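Osmotically inducible lipoprotein OsmE (Pseudomonas aeruginosa PAO1, PDB 4DM5) is of unknown function but, as a putative lipoprotein with a BamE-type domain, is probably tethered to the membrane of the cell envelope. Local coordinates at residues A[44-49]-A[68-73]. Sequence-based numbering, arbitrary orientation.
Sequences QKRLMK and YVSFDG
Arg-46 reaches across to Ser-70 and the backbone at Phe-71, and this one side chain carries the whole contact. The hydrogen bond comes first: NH1 of Arg-46 donates to O of Phe-71 at 2.9 Å. It is bent, with an N-H...O angle of 138°. The oxygen lies close to the guanidinium plane, at its edge, but the nitrogen stands well above the plane of the carbonyl and misses its lone pairs. A turn at chi3 (84°) in the otherwise extended arginine chain swings the guanidinium over to this carbonyl, and CD of Arg-46 passes 3.6 Å from the same O of Phe-71. NZ of Lys-45 hydrogen-bonds the backbone O of Arg-46 at 2.8 Å and also O of Gly-51.

The packing is a sandwich. CB of Ser-70 sits 3.9 Å above the centre of one guanidinium face, while CB of Lys-49 covers the opposite face nearer the rim, so the flat group is held between two aliphatic carbons. OG of Ser-70 lies over the first face too, 3.9 Å from NH2 of Arg-46, but its hydrogen bond goes to Asp-78.

Two carboxylates share the guanidinium: NH1 of Arg-46 forms a salt bridge with Asp-78 and NH2 another with Glu-92.

Within the BamE-type domain, strand 52-60 runs between strands 42-45 and 63-71 of the antiparallel sheet, so the arginine makes a buried polar link from the loop after edge strand 42-45 to the non-adjacent strand 63-71. Its two acidic partners tie that link to strand 77-81 and helix 85-94.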
ATOM      1  N   GLN A  44       3.979   2.500  -9.221  1.00 24.63           N
ATOM      2  CA  GLN A  44       3.425   3.295 -10.338  1.00 28.65           C
ATOM      3  C   GLN A  44       3.051   4.679  -9.888  1.00 24.52           C
ATOM      4  O   GLN A  44       2.918   5.032  -8.685  1.00 24.01           O
ATOM      5  CB  GLN A  44       2.229   2.592 -10.943  1.00 27.86           C
ATOM      6  CG  GLN A  44       1.060   2.477  -9.943  1.00 29.32           C
ATOM      7  CD  GLN A  44      -0.071   1.521 -10.374  1.00 35.82           C
ATOM      8  OE1 GLN A  44      -1.208   1.940 -10.451  1.00 38.78           O
ATOM      9  NE2 GLN A  44       0.228   0.229 -10.580  1.00 38.82           N
ATOM     10  N   LYS A  45       2.931   5.554 -10.895  1.00 27.63           N
ATOM     11  CA  LYS A  45       2.453   6.840 -10.653  1.00 25.88           C
ATOM     12  C   LYS A  45       0.964   6.724 -10.379  1.00 24.25           C
ATOM     13  O   LYS A  45       0.278   5.877 -10.969  1.00 29.44           O
ATOM     14  CB  LYS A  45       2.666   7.625 -12.008  1.00 28.51           C
ATOM     15  CG  LYS A  45       1.922   8.934 -11.986  1.00 34.15           C
ATOM     16  CD  LYS A  45       2.730   9.988 -11.270  1.00 36.90           C
ATOM     17  CE  LYS A  45       1.873  11.208 -11.011  1.00 33.74           C
ATOM     18  NZ  LYS A  45       0.694  10.970 -10.148  1.00 32.74           N
ATOM     19  N   ARG A  46       0.412   7.536  -9.456  1.00 23.41           N
ATOM     20  CA  ARG A  46      -1.032   7.538  -9.171  1.00 26.29           C
ATOM     21  C   ARG A  46      -1.756   8.109 -10.369  1.00 26.98           C
ATOM     22  O   ARG A  46      -1.364   9.162 -10.864  1.00 27.11           O
ATOM     23  CB  ARG A  46      -1.488   8.238  -7.866  1.00 27.37           C
ATOM     24  CG  ARG A  46      -0.890   7.662  -6.627  1.00 28.62           C
ATOM     25  CD  ARG A  46      -1.154   8.678  -5.533  1.00 25.19           C
ATOM     26  NE  ARG A  46      -2.477   8.585  -4.881  1.00 25.45           N
ATOM     27  CZ  ARG A  46      -2.661   9.091  -3.668  1.00 22.61           C
ATOM     28  NH1 ARG A  46      -1.633   9.586  -3.115  1.00 23.93           N
ATOM     29  NH2 ARG A  46      -3.815   9.014  -3.029  1.00 25.97           N
ATOM     30  N   LEU A  47      -2.790   7.413 -10.806  1.00 27.65           N
ATOM     31  CA  LEU A  47      -3.483   7.891 -11.989  1.00 29.09           C
ATOM     32  C   LEU A  47      -4.164   9.212 -11.804  1.00 29.43           C
ATOM     33  O   LEU A  47      -4.065  10.064 -12.690  1.00 33.05           O
ATOM     34  CB  LEU A  47      -4.496   6.805 -12.424  1.00 29.19           C
ATOM     35  CG  LEU A  47      -5.166   7.049 -13.768  1.00 34.71           C
ATOM     36  CD1 LEU A  47      -4.156   6.832 -14.925  1.00 34.94           C
ATOM     37  CD2 LEU A  47      -6.360   6.093 -13.897  1.00 33.55           C
HETATM   38  N   MSE A  48      -4.860   9.395 -10.686  1.00 32.21           N
HETATM   39  CA  MSE A  48      -5.758  10.539 -10.483  1.00 34.40           C
HETATM   40  C   MSE A  48      -5.293  11.649  -9.562  1.00 39.22           C
HETATM   41  O   MSE A  48      -5.907  12.684  -9.551  1.00 38.63           O
HETATM   42  CB  MSE A  48      -7.108  10.107  -9.942  1.00 37.31           C
HETATM   43  CG  MSE A  48      -7.652   8.979 -10.844  1.00 33.93           C
HETATM   44 SE   MSE A  48      -8.188   9.541 -12.684  0.65 42.91          SE
HETATM   45  CE  MSE A  48      -9.259  10.921 -11.788  1.00 37.25           C
ATOM     46  N   LYS A  49      -4.246  11.413  -8.762  1.00 35.54           N
ATOM     47  CA  LYS A  49      -3.739  12.390  -7.717  1.00 37.31           C
ATOM     48  C   LYS A  49      -2.243  12.552  -7.897  1.00 36.68           C
ATOM     49  O   LYS A  49      -1.591  11.664  -8.434  1.00 31.26           O
ATOM     50  CB  LYS A  49      -4.016  11.898  -6.310  1.00 39.15           C
ATOM     51  CG  LYS A  49      -5.471  11.890  -5.991  1.00 44.80           C
ATOM     52  CD  LYS A  49      -5.821  11.641  -4.558  1.00 48.67           C
ATOM     53  CE  LYS A  49      -7.340  11.534  -4.534  1.00 50.91           C
ATOM     54  NZ  LYS A  49      -7.891  10.939  -3.277  1.00 53.50           N
ATOM     55  N   TYR A  68      -1.662  -2.044  -0.609  1.00 13.86           N
ATOM     56  CA  TYR A  68      -0.964  -0.866  -1.242  1.00 13.40           C
ATOM     57  C   TYR A  68      -0.532   0.091  -0.150  1.00 12.08           C
ATOM     58  O   TYR A  68      -1.136   0.185   0.932  1.00 12.73           O
ATOM     59  CB  TYR A  68      -1.827  -0.161  -2.283  1.00 14.58           C
ATOM     60  CG  TYR A  68      -2.770   0.831  -1.732  1.00 13.77           C
ATOM     61  CD1 TYR A  68      -2.438   2.152  -1.437  1.00 14.46           C
ATOM     62  CD2 TYR A  68      -4.115   0.425  -1.404  1.00 15.16           C
ATOM     63  CE1 TYR A  68      -3.253   3.066  -0.836  1.00 14.45           C
ATOM     64  CE2 TYR A  68      -5.011   1.371  -0.861  1.00 15.32           C
ATOM     65  CZ  TYR A  68      -4.571   2.670  -0.516  1.00 15.03           C
ATOM     66  OH  TYR A  68      -5.435   3.596   0.017  1.00 16.43           O
ATOM     67  N   VAL A  69       0.487   0.877  -0.499  1.00 12.75           N
ATOM     68  CA  VAL A  69       0.749   2.120   0.221  1.00 12.64           C
ATOM     69  C   VAL A  69       0.885   3.276  -0.788  1.00 13.24           C
ATOM     70  O   VAL A  69       1.564   3.070  -1.823  1.00 15.91           O
ATOM     71  CB  VAL A  69       2.124   1.996   0.979  1.00 14.52           C
ATOM     72  CG1 VAL A  69       2.439   3.302   1.726  1.00 15.32           C
ATOM     73  CG2 VAL A  69       2.068   0.846   1.991  1.00 14.97           C
ATOM     74  N   SER A  70       0.124   4.330  -0.544  1.00 13.35           N
ATOM     75  CA  SER A  70       0.210   5.477  -1.473  1.00 14.17           C
ATOM     76  C   SER A  70       0.896   6.630  -0.806  1.00 14.49           C
ATOM     77  O   SER A  70       0.895   6.793   0.434  1.00 14.29           O
ATOM     78  CB  SER A  70      -1.190   5.869  -1.947  1.00 14.78           C
ATOM     79  OG  SER A  70      -2.021   6.357  -0.876  1.00 15.69           O
ATOM     80  N   PHE A  71       1.482   7.468  -1.705  1.00 15.41           N
ATOM     81  CA  PHE A  71       2.215   8.599  -1.275  1.00 16.16           C
ATOM     82  C   PHE A  71       1.680   9.844  -1.965  1.00 16.44           C
ATOM     83  O   PHE A  71       1.253   9.758  -3.144  1.00 18.05           O
ATOM     84  CB  PHE A  71       3.704   8.509  -1.685  1.00 16.42           C
ATOM     85  CG  PHE A  71       4.379   7.308  -1.108  1.00 16.33           C
ATOM     86  CD1 PHE A  71       5.033   7.353   0.141  1.00 16.54           C
ATOM     87  CD2 PHE A  71       4.288   6.046  -1.791  1.00 17.66           C
ATOM     88  CE1 PHE A  71       5.595   6.214   0.663  1.00 17.71           C
ATOM     89  CE2 PHE A  71       4.836   4.900  -1.221  1.00 18.29           C
ATOM     90  CZ  PHE A  71       5.518   4.975  -0.029  1.00 17.07           C
ATOM     91  N   ASP A  72       1.608  10.967  -1.215  1.00 17.62           N
ATOM     92  CA  ASP A  72       1.160  12.210  -1.838  1.00 19.86           C
ATOM     93  C   ASP A  72       2.226  12.832  -2.760  1.00 20.75           C
ATOM     94  O   ASP A  72       3.310  12.280  -2.976  1.00 20.48           O
ATOM     95  CB  ASP A  72       0.651  13.185  -0.730  1.00 22.09           C
ATOM     96  CG  ASP A  72       1.789  13.688   0.182  1.00 25.21           C
ATOM     97  OD1 ASP A  72       2.991  13.605  -0.171  1.00 23.72           O
ATOM     98  OD2 ASP A  72       1.539  14.084   1.373  1.00 28.87           O
ATOM     99  N   GLY A  73       1.951  14.018  -3.296  1.00 21.39           N
ATOM    100  CA  GLY A  73       2.920  14.644  -4.236  1.00 24.48           C
ATOM    101  C   GLY A  73       4.230  15.046  -3.587  1.00 24.92           C
ATOM    102  O   GLY A  73       5.218  15.225  -4.304  1.00 25.49           O
TER